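Local atomic coordinates of cytochrome P450 (Picrophilus torridus, PDB entry 2RFB), a protein that binds heme and probably acts as a monooxygenase, inserting one atom of molecular oxygen into a substrate. Residues H55-F66 against I292-L300; F152-L163 against M175-L185. All coordinates share one frame; numbering follows the deposited sequence.

Contact 1 (H55-F66 against I292-L300); sequences HKEFRDISAPYF and IHMCLGAPL. With HEM (protoporphyrin IX containing Fe), chain G.
R59 lays one face of its guanidinium against L296, whose CB sits over the middle of the group. At the edge, practically in its plane, comes the backbone oxygen of M294, gripped end-on by both terminal nitrogens: R59 NH1 to M294 O is 2.6 Å and R59 NH2 to M294 O 2.8 Å. NH1 also turns to the heme propionate oxygen O2D, although that oxygen is less surely placed. The H55 ring carries I292 CD1 over one face, and its NE2 makes a weak bond to I292 O, at 3.1 Å. H293 meets H55 obliquely, ring planes 65° apart, and takes the propionate's other oxygen at its own edge: H293 ND1 to HEM O1D is 2.6 Å and nearly straight at 173°. R59 and H293 therefore bond to the two oxygens of one propionate; R238, from outside, also bonds to the heme. R59 reaches its partners because CG is anti to the backbone N (chi1 -174°) and the chain runs extended to NE, so that it and L296 pass one another pointing opposite ways.

Farther along the helix the contact turns apolar. L296 lies roughly perpendicular to F66, with L296 CD1 3.8 Å from F66 CB, while its CD2 rests against S62. A water links L296 O to F66 O, weakly at the latter. G297 brings its CA to 3.4 Å from heme C3C, so a CB at that position would run into the porphyrin. C295 SG, bound to the heme iron at 2.3 Å, turns from the helix toward the metal. This is the cysteine-ligand loop of the P450 fold, FxxGxxxCxG in sequence, backed by the C helix, whose HxxxR sequence brings H55 and R59 to the propionate side of the heme, R59 bonding to it.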
loop_
_atom_site.group_PDB
_atom_site.type_symbol
_atom_site.label_atom_id
_atom_site.label_comp_id
_atom_site.label_asym_id
_atom_site.label_seq_id
_atom_site.Cartn_x
_atom_site.Cartn_y
_atom_site.Cartn_z
ATOM N N HIS A 55 -1.135 13.480 -14.425
ATOM C CA HIS A 55 -1.297 12.700 -13.192
ATOM C C HIS A 55 -2.143 13.439 -12.146
ATOM O O HIS A 55 -2.885 12.813 -11.410
ATOM C CB HIS A 55 0.086 12.289 -12.627
ATOM C CG HIS A 55 0.167 12.246 -11.125
ATOM N ND1 HIS A 55 0.187 11.063 -10.409
ATOM C CD2 HIS A 55 0.245 13.240 -10.207
ATOM C CE1 HIS A 55 0.282 11.336 -9.118
ATOM N NE2 HIS A 55 0.314 12.652 -8.973
ATOM N N LYS A 56 -2.020 14.760 -12.078
ATOM C CA LYS A 56 -2.680 15.556 -11.029
ATOM C C LYS A 56 -4.167 15.618 -11.319
ATOM O O LYS A 56 -5.013 15.528 -10.414
ATOM C CB LYS A 56 -2.092 16.980 -11.007
ATOM C CG LYS A 56 -2.564 17.878 -9.866
ATOM C CD LYS A 56 -2.125 19.332 -10.088
ATOM C CE LYS A 56 -2.694 20.258 -9.025
ATOM N NZ LYS A 56 -4.119 20.659 -9.304
ATOM N N GLU A 57 -4.467 15.759 -12.607
ATOM C CA GLU A 57 -5.827 15.727 -13.098
ATOM C C GLU A 57 -6.486 14.443 -12.633
ATOM O O GLU A 57 -7.562 14.482 -12.056
ATOM C CB GLU A 57 -5.887 15.872 -14.629
ATOM C CG GLU A 57 -5.380 17.206 -15.146
ATOM C CD GLU A 57 -5.538 17.383 -16.662
ATOM O OE1 GLU A 57 -6.423 16.700 -17.247
ATOM O OE2 GLU A 57 -4.803 18.225 -17.255
ATOM N N PHE A 58 -5.825 13.315 -12.847
ATOM C CA PHE A 58 -6.356 12.026 -12.389
ATOM C C PHE A 58 -6.437 11.943 -10.874
ATOM O O PHE A 58 -7.488 11.665 -10.346
ATOM C CB PHE A 58 -5.548 10.864 -12.956
ATOM C CG PHE A 58 -5.954 10.470 -14.339
ATOM C CD1 PHE A 58 -5.414 11.120 -15.455
ATOM C CD2 PHE A 58 -6.863 9.453 -14.547
ATOM C CE1 PHE A 58 -5.794 10.763 -16.755
ATOM C CE2 PHE A 58 -7.246 9.087 -15.845
ATOM C CZ PHE A 58 -6.714 9.740 -16.946
ATOM N N ARG A 59 -5.348 12.208 -10.161
ATOM C CA ARG A 59 -5.391 12.076 -8.689
ATOM C C ARG A 59 -6.443 12.983 -7.981
ATOM O O ARG A 59 -7.030 12.558 -6.985
ATOM C CB ARG A 59 -3.977 12.207 -8.089
ATOM C CG ARG A 59 -3.876 11.960 -6.601
ATOM C CD ARG A 59 -2.450 12.223 -6.126
ATOM N NE ARG A 59 -2.308 12.245 -4.668
ATOM C CZ ARG A 59 -1.432 11.523 -3.966
ATOM N NH1 ARG A 59 -0.584 10.680 -4.564
ATOM N NH2 ARG A 59 -1.388 11.662 -2.645
ATOM N N ASP A 60 -6.701 14.190 -8.504
ATOM C CA ASP A 60 -7.671 15.139 -7.882
ATOM C C ASP A 60 -9.123 14.602 -7.801
ATOM O O ASP A 60 -9.887 14.943 -6.882
ATOM C CB ASP A 60 -7.690 16.514 -8.595
ATOM C CG ASP A 60 -6.418 17.377 -8.324
ATOM O OD1 ASP A 60 -6.199 18.361 -9.078
ATOM O OD2 ASP A 60 -5.642 17.106 -7.375
ATOM N N ILE A 61 -9.500 13.780 -8.778
ATOM C CA ILE A 61 -10.813 13.181 -8.798
ATOM C C ILE A 61 -11.112 12.503 -7.461
ATOM O O ILE A 61 -12.210 12.623 -6.967
ATOM C CB ILE A 61 -10.944 12.191 -9.983
ATOM C CG1 ILE A 61 -10.762 12.947 -11.315
ATOM C CG2 ILE A 61 -12.248 11.356 -9.901
ATOM C CD1 ILE A 61 -10.466 12.043 -12.531
ATOM N N SER A 62 -10.138 11.836 -6.853
ATOM C CA SER A 62 -10.415 11.098 -5.613
ATOM C C SER A 62 -9.705 11.648 -4.366
ATOM O O SER A 62 -10.079 11.306 -3.224
ATOM C CB SER A 62 -10.040 9.625 -5.769
ATOM O OG SER A 62 -8.654 9.481 -5.953
ATOM N N ALA A 63 -8.668 12.451 -4.592
ATOM C CA ALA A 63 -7.917 13.087 -3.517
ATOM C C ALA A 63 -8.795 13.598 -2.345
ATOM O O ALA A 63 -8.576 13.199 -1.202
ATOM C CB ALA A 63 -6.983 14.236 -4.089
ATOM N N PRO A 64 -9.780 14.475 -2.606
ATOM C CA PRO A 64 -10.579 14.932 -1.446
ATOM C C PRO A 64 -11.183 13.809 -0.590
ATOM O O PRO A 64 -11.341 13.983 0.616
ATOM C CB PRO A 64 -11.697 15.781 -2.073
ATOM C CG PRO A 64 -11.179 16.199 -3.399
ATOM C CD PRO A 64 -10.198 15.129 -3.861
ATOM N N TYR A 65 -11.507 12.663 -1.175
ATOM C CA TYR A 65 -12.145 11.613 -0.381
ATOM C C TYR A 65 -11.142 10.775 0.421
ATOM O O TYR A 65 -11.521 10.002 1.284
ATOM C CB TYR A 65 -13.116 10.790 -1.250
ATOM C CG TYR A 65 -14.072 11.719 -2.008
ATOM C CD1 TYR A 65 -13.769 12.167 -3.304
ATOM C CD2 TYR A 65 -15.244 12.214 -1.395
ATOM C CE1 TYR A 65 -14.620 13.041 -3.983
ATOM C CE2 TYR A 65 -16.102 13.079 -2.065
ATOM C CZ TYR A 65 -15.787 13.501 -3.360
ATOM O OH TYR A 65 -16.645 14.374 -4.046
ATOM N N PHE A 66 -9.854 10.969 0.163
ATOM C CA PHE A 66 -8.801 10.325 0.939
ATOM C C PHE A 66 -8.117 11.191 1.995
ATOM O O PHE A 66 -7.257 10.708 2.698
ATOM C CB PHE A 66 -7.782 9.666 0.001
ATOM C CG PHE A 66 -8.288 8.393 -0.574
ATOM C CD1 PHE A 66 -8.826 8.359 -1.858
ATOM C CD2 PHE A 66 -8.325 7.232 0.207
ATOM C CE1 PHE A 66 -9.364 7.159 -2.395
ATOM C CE2 PHE A 66 -8.867 6.032 -0.314
ATOM C CZ PHE A 66 -9.366 5.990 -1.625
ATOM N N ILE A 292 4.899 13.763 -5.518
ATOM C CA ILE A 292 3.599 13.910 -6.108
ATOM C C ILE A 292 2.923 12.561 -6.140
ATOM O O ILE A 292 1.712 12.502 -6.254
ATOM C CB ILE A 292 3.676 14.532 -7.520
ATOM C CG1 ILE A 292 4.434 13.583 -8.489
ATOM C CG2 ILE A 292 4.251 15.972 -7.449
ATOM C CD1 ILE A 292 4.212 13.906 -9.976
ATOM N N HIS A 293 3.700 11.481 -6.009
ATOM C CA HIS A 293 3.102 10.142 -5.974
ATOM C C HIS A 293 2.993 9.612 -4.547
ATOM O O HIS A 293 2.633 8.445 -4.355
ATOM C CB HIS A 293 3.886 9.137 -6.828
ATOM C CG HIS A 293 3.761 9.371 -8.297
ATOM N ND1 HIS A 293 2.634 9.016 -9.004
ATOM C CD2 HIS A 293 4.613 9.942 -9.193
ATOM C CE1 HIS A 293 2.797 9.364 -10.278
ATOM N NE2 HIS A 293 3.997 9.896 -10.419
ATOM N N MET A 294 3.308 10.447 -3.547
ATOM C CA MET A 294 3.142 9.988 -2.177
ATOM C C MET A 294 1.776 9.264 -2.038
ATOM O O MET A 294 0.741 9.787 -2.470
ATOM C CB MET A 294 3.222 11.166 -1.183
ATOM C CG MET A 294 3.599 10.619 0.183
ATOM S SD MET A 294 4.137 11.789 1.408
ATOM C CE MET A 294 2.679 12.812 1.740
ATOM N N CYS A 295 1.794 8.088 -1.422
ATOM C CA CYS A 295 0.610 7.193 -1.258
ATOM C C CYS A 295 -0.702 7.928 -1.015
ATOM O O CYS A 295 -0.861 8.588 0.007
ATOM C CB CYS A 295 0.801 6.202 -0.092
ATOM S SG CYS A 295 -0.577 5.016 0.159
ATOM N N LEU A 296 -1.611 7.799 -1.969
ATOM C CA LEU A 296 -2.937 8.311 -1.863
ATOM C C LEU A 296 -3.672 7.697 -0.664
ATOM O O LEU A 296 -4.430 8.399 -0.001
ATOM C CB LEU A 296 -3.697 8.039 -3.170
ATOM C CG LEU A 296 -5.149 8.498 -3.194
ATOM C CD1 LEU A 296 -5.237 9.951 -2.785
ATOM C CD2 LEU A 296 -5.781 8.331 -4.569
ATOM N N GLY A 297 -3.451 6.416 -0.384
ATOM C CA GLY A 297 -4.151 5.743 0.719
ATOM C C GLY A 297 -3.494 5.793 2.100
ATOM O O GLY A 297 -3.914 5.087 3.024
ATOM N N ALA A 298 -2.463 6.614 2.267
ATOM C CA ALA A 298 -1.754 6.668 3.543
ATOM C C ALA A 298 -2.650 6.933 4.771
ATOM O O ALA A 298 -2.479 6.249 5.768
ATOM C CB ALA A 298 -0.540 7.667 3.484
ATOM N N PRO A 299 -3.531 7.980 4.758
ATOM C CA PRO A 299 -4.498 8.136 5.867
ATOM C C PRO A 299 -5.405 6.948 6.084
ATOM O O PRO A 299 -5.689 6.627 7.214
ATOM C CB PRO A 299 -5.336 9.353 5.452
ATOM C CG PRO A 299 -4.454 10.111 4.608
ATOM C CD PRO A 299 -3.612 9.135 3.838
ATOM N N LEU A 300 -5.865 6.294 5.023
ATOM C CA LEU A 300 -6.720 5.138 5.209
ATOM C C LEU A 300 -5.893 4.018 5.820
ATOM O O LEU A 300 -6.368 3.384 6.757
ATOM C CB LEU A 300 -7.367 4.657 3.908
ATOM C CG LEU A 300 -8.171 3.342 4.101
ATOM C CD1 LEU A 300 -9.267 3.483 5.170
ATOM C CD2 LEU A 300 -8.811 2.894 2.794
HETATM C CHA HEM G . 1.131 5.015 -4.007
HETATM C CHB HEM G . 3.146 2.423 -0.331
HETATM C CHC HEM G . -1.452 1.535 1.286
HETATM C CHD HEM G . -3.464 3.479 -2.715
HETATM C C1A HEM G . 2.052 4.422 -3.126
HETATM C C2A HEM G . 3.487 4.565 -3.195
HETATM C C3A HEM G . 4.015 3.834 -2.160
HETATM C C4A HEM G . 2.924 3.272 -1.452
HETATM C CMA HEM G . 5.528 3.559 -1.674
HETATM C CAA HEM G . 4.245 5.414 -4.274
HETATM C CBA HEM G . 4.618 4.582 -5.528
HETATM C CGA HEM G . 5.434 5.520 -6.375
HETATM O O1A HEM G . 5.885 6.619 -5.884
HETATM O O2A HEM G . 5.640 5.162 -7.551
HETATM C C1B HEM G . 2.066 1.972 0.454
HETATM C C2B HEM G . 2.131 1.347 1.754
HETATM C C3B HEM G . 0.822 1.134 2.112
HETATM C C4B HEM G . -0.032 1.611 1.092
HETATM C CMB HEM G . 3.515 1.038 2.481
HETATM C CAB HEM G . 0.005 0.485 3.335
HETATM C CBB HEM G . 0.537 0.313 4.648
HETATM C C1C HEM G . -2.500 2.037 0.436
HETATM C C2C HEM G . -3.977 2.071 0.547
HETATM C C3C HEM G . -4.460 2.609 -0.601
HETATM C C4C HEM G . -3.373 2.893 -1.450
HETATM C CMC HEM G . -4.967 1.603 1.708
HETATM C CAC HEM G . -5.968 2.911 -0.965
HETATM C CBC HEM G . -6.538 2.461 -2.098
HETATM C C1D HEM G . -2.378 4.085 -3.428
HETATM C C2D HEM G . -2.486 4.809 -4.674
HETATM C C3D HEM G . -1.049 5.232 -5.032
HETATM C C4D HEM G . -0.247 4.763 -3.975
HETATM C CMD HEM G . -3.756 5.080 -5.542
HETATM C CAD HEM G . -0.448 6.027 -6.240
HETATM C CBD HEM G . -0.601 7.532 -5.929
HETATM C CGD HEM G . -0.064 8.354 -7.056
HETATM O O1D HEM G . 0.672 7.775 -7.917
HETATM O O2D HEM G . -0.369 9.583 -7.107
HETATM N NA HEM G . 1.726 3.627 -2.023
HETATM N NB HEM G . 0.700 2.149 0.080
HETATM N NC HEM G . -2.203 2.573 -0.818
HETATM N ND HEM G . -1.017 4.074 -3.038
HETATM FE FE HEM G . -0.266 3.302 -1.387
HETATM O O HOH W 1 -4.384 11.040 1.035
#

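Contact 2 (F152-L163 against M175-L185); sequences FKSDSHGIINVL and MDEKIKYIMLL. With HEM (protoporphyrin IX containing Fe), chain G.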
loop_
_atom_site.group_PDB
_atom_site.type_symbol
_atom_site.label_atom_id
_atom_site.label_comp_id
_atom_site.label_asym_id
_atom_site.label_seq_id
_atom_site.Cartn_x
_atom_site.Cartn_y
_atom_site.Cartn_z
ATOM N N PHE A 152 -21.835 1.687 -11.928
ATOM C CA PHE A 152 -21.529 2.996 -12.488
ATOM C C PHE A 152 -22.762 3.790 -12.914
ATOM O O PHE A 152 -22.734 5.024 -12.928
ATOM C CB PHE A 152 -20.546 2.881 -13.650
ATOM C CG PHE A 152 -19.114 2.927 -13.224
ATOM C CD1 PHE A 152 -18.298 1.817 -13.358
ATOM C CD2 PHE A 152 -18.582 4.077 -12.661
ATOM C CE1 PHE A 152 -16.998 1.865 -12.950
ATOM C CE2 PHE A 152 -17.269 4.120 -12.246
ATOM C CZ PHE A 152 -16.483 3.018 -12.389
ATOM N N LYS A 153 -23.848 3.099 -13.250
ATOM C CA LYS A 153 -25.023 3.801 -13.754
ATOM C C LYS A 153 -26.134 3.995 -12.733
ATOM O O LYS A 153 -26.981 4.850 -12.908
ATOM C CB LYS A 153 -25.497 3.227 -15.094
ATOM C CG LYS A 153 -24.746 3.872 -16.289
ATOM C CD LYS A 153 -25.464 3.651 -17.638
ATOM C CE LYS A 153 -25.188 4.779 -18.657
ATOM N NZ LYS A 153 -23.732 4.957 -18.952
ATOM N N SER A 154 -26.095 3.249 -11.637
ATOM C CA SER A 154 -26.902 3.589 -10.466
ATOM C C SER A 154 -26.196 4.751 -9.757
ATOM O O SER A 154 -25.520 5.551 -10.422
ATOM C CB SER A 154 -27.037 2.378 -9.543
ATOM O OG SER A 154 -25.796 2.073 -8.932
ATOM N N ASP A 155 -26.312 4.840 -8.425
ATOM C CA ASP A 155 -25.540 5.847 -7.648
ATOM C C ASP A 155 -25.325 5.501 -6.170
ATOM O O ASP A 155 -26.174 4.845 -5.550
ATOM C CB ASP A 155 -26.208 7.232 -7.746
ATOM C CG ASP A 155 -27.724 7.169 -7.583
ATOM O OD1 ASP A 155 -28.422 8.090 -8.079
ATOM O OD2 ASP A 155 -28.212 6.196 -6.966
ATOM N N SER A 156 -24.189 5.936 -5.617
ATOM C CA SER A 156 -24.023 6.023 -4.159
ATOM C C SER A 156 -23.223 7.257 -3.751
ATOM O O SER A 156 -23.195 8.239 -4.493
ATOM C CB SER A 156 -23.447 4.733 -3.566
ATOM O OG SER A 156 -24.514 3.851 -3.228
ATOM N N HIS A 157 -22.606 7.245 -2.570
ATOM C CA HIS A 157 -21.731 8.376 -2.196
ATOM C C HIS A 157 -20.260 8.032 -2.387
ATOM O O HIS A 157 -19.414 8.962 -2.460
ATOM C CB HIS A 157 -22.035 8.985 -0.798
ATOM C CG HIS A 157 -21.852 8.040 0.360
ATOM N ND1 HIS A 157 -22.912 7.576 1.117
ATOM C CD2 HIS A 157 -20.735 7.511 0.916
ATOM C CE1 HIS A 157 -22.456 6.784 2.073
ATOM N NE2 HIS A 157 -21.139 6.720 1.968
ATOM N N GLY A 158 -19.980 6.722 -2.528
ATOM C CA GLY A 158 -18.618 6.200 -2.690
ATOM C C GLY A 158 -17.865 6.634 -3.942
ATOM O O GLY A 158 -18.387 7.406 -4.746
ATOM N N ILE A 159 -16.640 6.113 -4.114
ATOM C CA ILE A 159 -15.781 6.484 -5.245
ATOM C C ILE A 159 -16.336 6.113 -6.608
ATOM O O ILE A 159 -16.210 6.880 -7.556
ATOM C CB ILE A 159 -14.372 5.888 -5.147
ATOM C CG1 ILE A 159 -13.663 6.357 -3.870
ATOM C CG2 ILE A 159 -13.561 6.235 -6.405
ATOM C CD1 ILE A 159 -13.722 7.853 -3.619
ATOM N N ILE A 160 -16.927 4.932 -6.726
ATOM C CA ILE A 160 -17.535 4.566 -7.999
ATOM C C ILE A 160 -18.428 5.693 -8.467
ATOM O O ILE A 160 -18.287 6.153 -9.593
ATOM C CB ILE A 160 -18.291 3.212 -7.947
ATOM C CG1 ILE A 160 -17.270 2.073 -7.775
ATOM C CG2 ILE A 160 -19.080 3.010 -9.219
ATOM C CD1 ILE A 160 -17.845 0.831 -7.187
ATOM N N ASN A 161 -19.308 6.174 -7.587
ATOM C CA ASN A 161 -20.221 7.260 -7.953
ATOM C C ASN A 161 -19.511 8.557 -8.319
ATOM O O ASN A 161 -20.027 9.360 -9.108
ATOM C CB ASN A 161 -21.250 7.542 -6.851
ATOM C CG ASN A 161 -22.239 8.640 -7.248
ATOM O OD1 ASN A 161 -23.244 8.371 -7.901
ATOM N ND2 ASN A 161 -21.933 9.889 -6.877
ATOM N N VAL A 162 -18.347 8.773 -7.724
ATOM C CA VAL A 162 -17.582 9.982 -7.943
ATOM C C VAL A 162 -16.877 9.878 -9.271
ATOM O O VAL A 162 -16.720 10.876 -9.970
ATOM C CB VAL A 162 -16.550 10.222 -6.799
ATOM C CG1 VAL A 162 -15.482 11.274 -7.211
ATOM C CG2 VAL A 162 -17.262 10.650 -5.511
ATOM N N LEU A 163 -16.430 8.675 -9.608
ATOM C CA LEU A 163 -15.742 8.440 -10.877
ATOM C C LEU A 163 -16.735 8.556 -12.020
ATOM O O LEU A 163 -16.364 8.895 -13.141
ATOM C CB LEU A 163 -15.084 7.058 -10.889
ATOM C CG LEU A 163 -13.792 6.825 -10.089
ATOM C CD1 LEU A 163 -13.472 5.345 -10.085
ATOM C CD2 LEU A 163 -12.601 7.635 -10.636
ATOM N N MET A 175 -14.226 4.666 -19.932
ATOM C CA MET A 175 -14.704 3.587 -19.092
ATOM C C MET A 175 -13.552 2.651 -18.734
ATOM O O MET A 175 -13.567 2.049 -17.673
ATOM C CB MET A 175 -15.873 2.857 -19.775
ATOM C CG MET A 175 -16.559 1.735 -18.975
ATOM S SD MET A 175 -16.832 2.007 -17.192
ATOM C CE MET A 175 -18.368 2.931 -17.231
ATOM N N ASP A 176 -12.536 2.561 -19.589
ATOM C CA ASP A 176 -11.332 1.813 -19.260
ATOM C C ASP A 176 -10.521 2.534 -18.180
ATOM O O ASP A 176 -9.759 1.918 -17.417
ATOM C CB ASP A 176 -10.454 1.544 -20.497
ATOM C CG ASP A 176 -9.225 0.670 -20.162
ATOM O OD1 ASP A 176 -9.402 -0.480 -19.667
ATOM O OD2 ASP A 176 -8.081 1.130 -20.362
ATOM N N GLU A 177 -10.680 3.849 -18.122
ATOM C CA GLU A 177 -9.976 4.635 -17.139
ATOM C C GLU A 177 -10.672 4.523 -15.812
ATOM O O GLU A 177 -10.020 4.439 -14.780
ATOM C CB GLU A 177 -9.879 6.092 -17.567
ATOM C CG GLU A 177 -8.784 6.346 -18.575
ATOM C CD GLU A 177 -9.025 7.605 -19.420
ATOM O OE1 GLU A 177 -10.168 8.161 -19.417
ATOM O OE2 GLU A 177 -8.060 8.025 -20.095
ATOM N N LYS A 178 -12.003 4.485 -15.836
ATOM C CA LYS A 178 -12.737 4.323 -14.609
ATOM C C LYS A 178 -12.420 2.961 -13.973
ATOM O O LYS A 178 -12.189 2.893 -12.761
ATOM C CB LYS A 178 -14.245 4.524 -14.833
ATOM C CG LYS A 178 -14.702 5.959 -15.135
ATOM C CD LYS A 178 -16.074 5.964 -15.864
ATOM C CE LYS A 178 -16.458 7.359 -16.296
ATOM N NZ LYS A 178 -17.322 7.411 -17.534
ATOM N N ILE A 179 -12.402 1.879 -14.764
ATOM C CA ILE A 179 -12.117 0.555 -14.195
ATOM C C ILE A 179 -10.701 0.517 -13.640
ATOM O O ILE A 179 -10.478 0.095 -12.479
ATOM C CB ILE A 179 -12.242 -0.585 -15.200
ATOM C CG1 ILE A 179 -13.541 -0.492 -16.022
ATOM C CG2 ILE A 179 -12.061 -1.959 -14.501
ATOM C CD1 ILE A 179 -14.808 -0.840 -15.300
ATOM N N LYS A 180 -9.747 0.980 -14.453
ATOM C CA LYS A 180 -8.357 0.915 -14.044
ATOM C C LYS A 180 -8.145 1.736 -12.768
ATOM O O LYS A 180 -7.371 1.321 -11.890
ATOM C CB LYS A 180 -7.399 1.364 -15.153
ATOM C CG LYS A 180 -7.400 0.509 -16.420
ATOM C CD LYS A 180 -7.167 -0.987 -16.163
ATOM C CE LYS A 180 -7.153 -1.800 -17.481
ATOM N NZ LYS A 180 -6.773 -0.947 -18.669
ATOM N N TYR A 181 -8.862 2.854 -12.643
ATOM C CA TYR A 181 -8.767 3.740 -11.457
ATOM C C TYR A 181 -9.119 2.956 -10.207
ATOM O O TYR A 181 -8.364 2.930 -9.241
ATOM C CB TYR A 181 -9.728 4.961 -11.593
ATOM C CG TYR A 181 -9.361 6.211 -10.782
ATOM C CD1 TYR A 181 -8.957 7.401 -11.423
ATOM C CD2 TYR A 181 -9.455 6.218 -9.393
ATOM C CE1 TYR A 181 -8.640 8.542 -10.686
ATOM C CE2 TYR A 181 -9.140 7.376 -8.636
ATOM C CZ TYR A 181 -8.731 8.517 -9.287
ATOM O OH TYR A 181 -8.432 9.634 -8.544
ATOM N N ILE A 182 -10.270 2.294 -10.260
ATOM C CA ILE A 182 -10.735 1.408 -9.198
ATOM C C ILE A 182 -9.754 0.270 -8.989
ATOM O O ILE A 182 -9.358 0.001 -7.863
ATOM C CB ILE A 182 -12.130 0.911 -9.566
ATOM C CG1 ILE A 182 -13.130 2.049 -9.354
ATOM C CG2 ILE A 182 -12.539 -0.370 -8.837
ATOM C CD1 ILE A 182 -14.378 1.820 -10.132
ATOM N N MET A 183 -9.300 -0.352 -10.069
ATOM C CA MET A 183 -8.276 -1.377 -9.942
ATOM C C MET A 183 -7.029 -0.901 -9.208
ATOM O O MET A 183 -6.478 -1.625 -8.394
ATOM C CB MET A 183 -7.914 -1.952 -11.296
ATOM C CG MET A 183 -8.920 -2.917 -11.787
ATOM S SD MET A 183 -8.495 -3.466 -13.432
ATOM C CE MET A 183 -7.072 -4.494 -13.096
ATOM N N LEU A 184 -6.586 0.320 -9.480
ATOM C CA LEU A 184 -5.396 0.849 -8.814
ATOM C C LEU A 184 -5.662 1.049 -7.363
ATOM O O LEU A 184 -4.807 0.753 -6.562
ATOM C CB LEU A 184 -4.926 2.160 -9.434
ATOM C CG LEU A 184 -3.818 2.958 -8.751
ATOM C CD1 LEU A 184 -2.566 2.109 -8.614
ATOM C CD2 LEU A 184 -3.522 4.245 -9.569
ATOM N N LEU A 185 -6.832 1.530 -6.987
ATOM C CA LEU A 185 -7.166 1.591 -5.549
ATOM C C LEU A 185 -7.189 0.243 -4.822
ATOM O O LEU A 185 -6.827 0.150 -3.624
ATOM C CB LEU A 185 -8.513 2.279 -5.334
ATOM C CG LEU A 185 -8.544 3.688 -5.930
ATOM C CD1 LEU A 185 -9.954 4.294 -5.822
ATOM C CD2 LEU A 185 -7.509 4.515 -5.233
HETATM C CHA HEM G . 1.131 5.015 -4.007
HETATM C CHB HEM G . 3.146 2.423 -0.331
HETATM C CHC HEM G . -1.452 1.535 1.286
HETATM C CHD HEM G . -3.464 3.479 -2.715
HETATM C C1A HEM G . 2.052 4.422 -3.126
HETATM C C2A HEM G . 3.487 4.565 -3.195
HETATM C C3A HEM G . 4.015 3.834 -2.160
HETATM C C4A HEM G . 2.924 3.272 -1.452
HETATM C CMA HEM G . 5.528 3.559 -1.674
HETATM C CAA HEM G . 4.245 5.414 -4.274
HETATM C CBA HEM G . 4.618 4.582 -5.528
HETATM C CGA HEM G . 5.434 5.520 -6.375
HETATM O O1A HEM G . 5.885 6.619 -5.884
HETATM O O2A HEM G . 5.640 5.162 -7.551
HETATM C C1B HEM G . 2.066 1.972 0.454
HETATM C C2B HEM G . 2.131 1.347 1.754
HETATM C C3B HEM G . 0.822 1.134 2.112
HETATM C C4B HEM G . -0.032 1.611 1.092
HETATM C CMB HEM G . 3.515 1.038 2.481
HETATM C CAB HEM G . 0.005 0.485 3.335
HETATM C CBB HEM G . 0.537 0.313 4.648
HETATM C C1C HEM G . -2.500 2.037 0.436
HETATM C C2C HEM G . -3.977 2.071 0.547
HETATM C C3C HEM G . -4.460 2.609 -0.601
HETATM C C4C HEM G . -3.373 2.893 -1.450
HETATM C CMC HEM G . -4.967 1.603 1.708
HETATM C CAC HEM G . -5.968 2.911 -0.965
HETATM C CBC HEM G . -6.538 2.461 -2.098
HETATM C C1D HEM G . -2.378 4.085 -3.428
HETATM C C2D HEM G . -2.486 4.809 -4.674
HETATM C C3D HEM G . -1.049 5.232 -5.032
HETATM C C4D HEM G . -0.247 4.763 -3.975
HETATM C CMD HEM G . -3.756 5.080 -5.542
HETATM C CAD HEM G . -0.448 6.027 -6.240
HETATM C CBD HEM G . -0.601 7.532 -5.929
HETATM C CGD HEM G . -0.064 8.354 -7.056
HETATM O O1D HEM G . 0.672 7.775 -7.917
HETATM O O2D HEM G . -0.369 9.583 -7.107
HETATM N NA HEM G . 1.726 3.627 -2.023
HETATM N NB HEM G . 0.700 2.149 0.080
HETATM N NC HEM G . -2.203 2.573 -0.818
HETATM N ND HEM G . -1.017 4.074 -3.038
HETATM FE FE HEM G . -0.266 3.302 -1.387
#
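The hydroxyl of Y181, whose ring L163 covers from across the contact, is hydrogen-bonded to two groups of helix 52-66, S62 OG and F58 O. That hold at the far end helps fix the ring, and L163 CD2 sits over one face as a CH-pi contact, 3.6 Å from the Y181 ring centroid. With CG anti to its carbonyl carbon (chi1 -75°), L163 brings its other methyl to I182: L163 CD1 lies 3.4 Å from I182 CG1. F152 is a knob in the hole formed by M175, K178, I179 and I182. Its ring is sandwiched, I160 CG2 over one face and K178 CD over the other, and its CZ meets I182 CD1 at 3.3 Å. M175 bends back so that SD stands 4.6 Å from the F152 ring centroid, an oblique Met-aromatic contact. Replacing F152 by an alanine would remove the ring and probably leave a gap between I160 and K178, with the M175 sulfur lacking its aromatic neighbour. Helix 159-163 runs nearly antiparallel to 175-185, at 151° with axes 10.6 Å apart, as the short H helix does beside the start of the long central helix of the P450 fold.

In the fold
Both segments of contact 2 fall between the two segments of contact 1 in sequence: the chain passes through helix 52-66, reaches 152-163 and 175-185 in turn, and returns with 292-300 to the heme. The centres are 14 Å apart, and helix 52-66 lies between the cysteine loop and helix 159-164 with the first turns of helix 175-206. The two contacts meet directly, Y181 tying contact 2 to helix 52-66. Both also touch the heme, contact 1 with the axial ligand and propionate partners, contact 2 through L184 and L185 at the porphyrin rim. Together they tie the heme-binding loop, through the C helix, to the H helix and the start of helix 175-206.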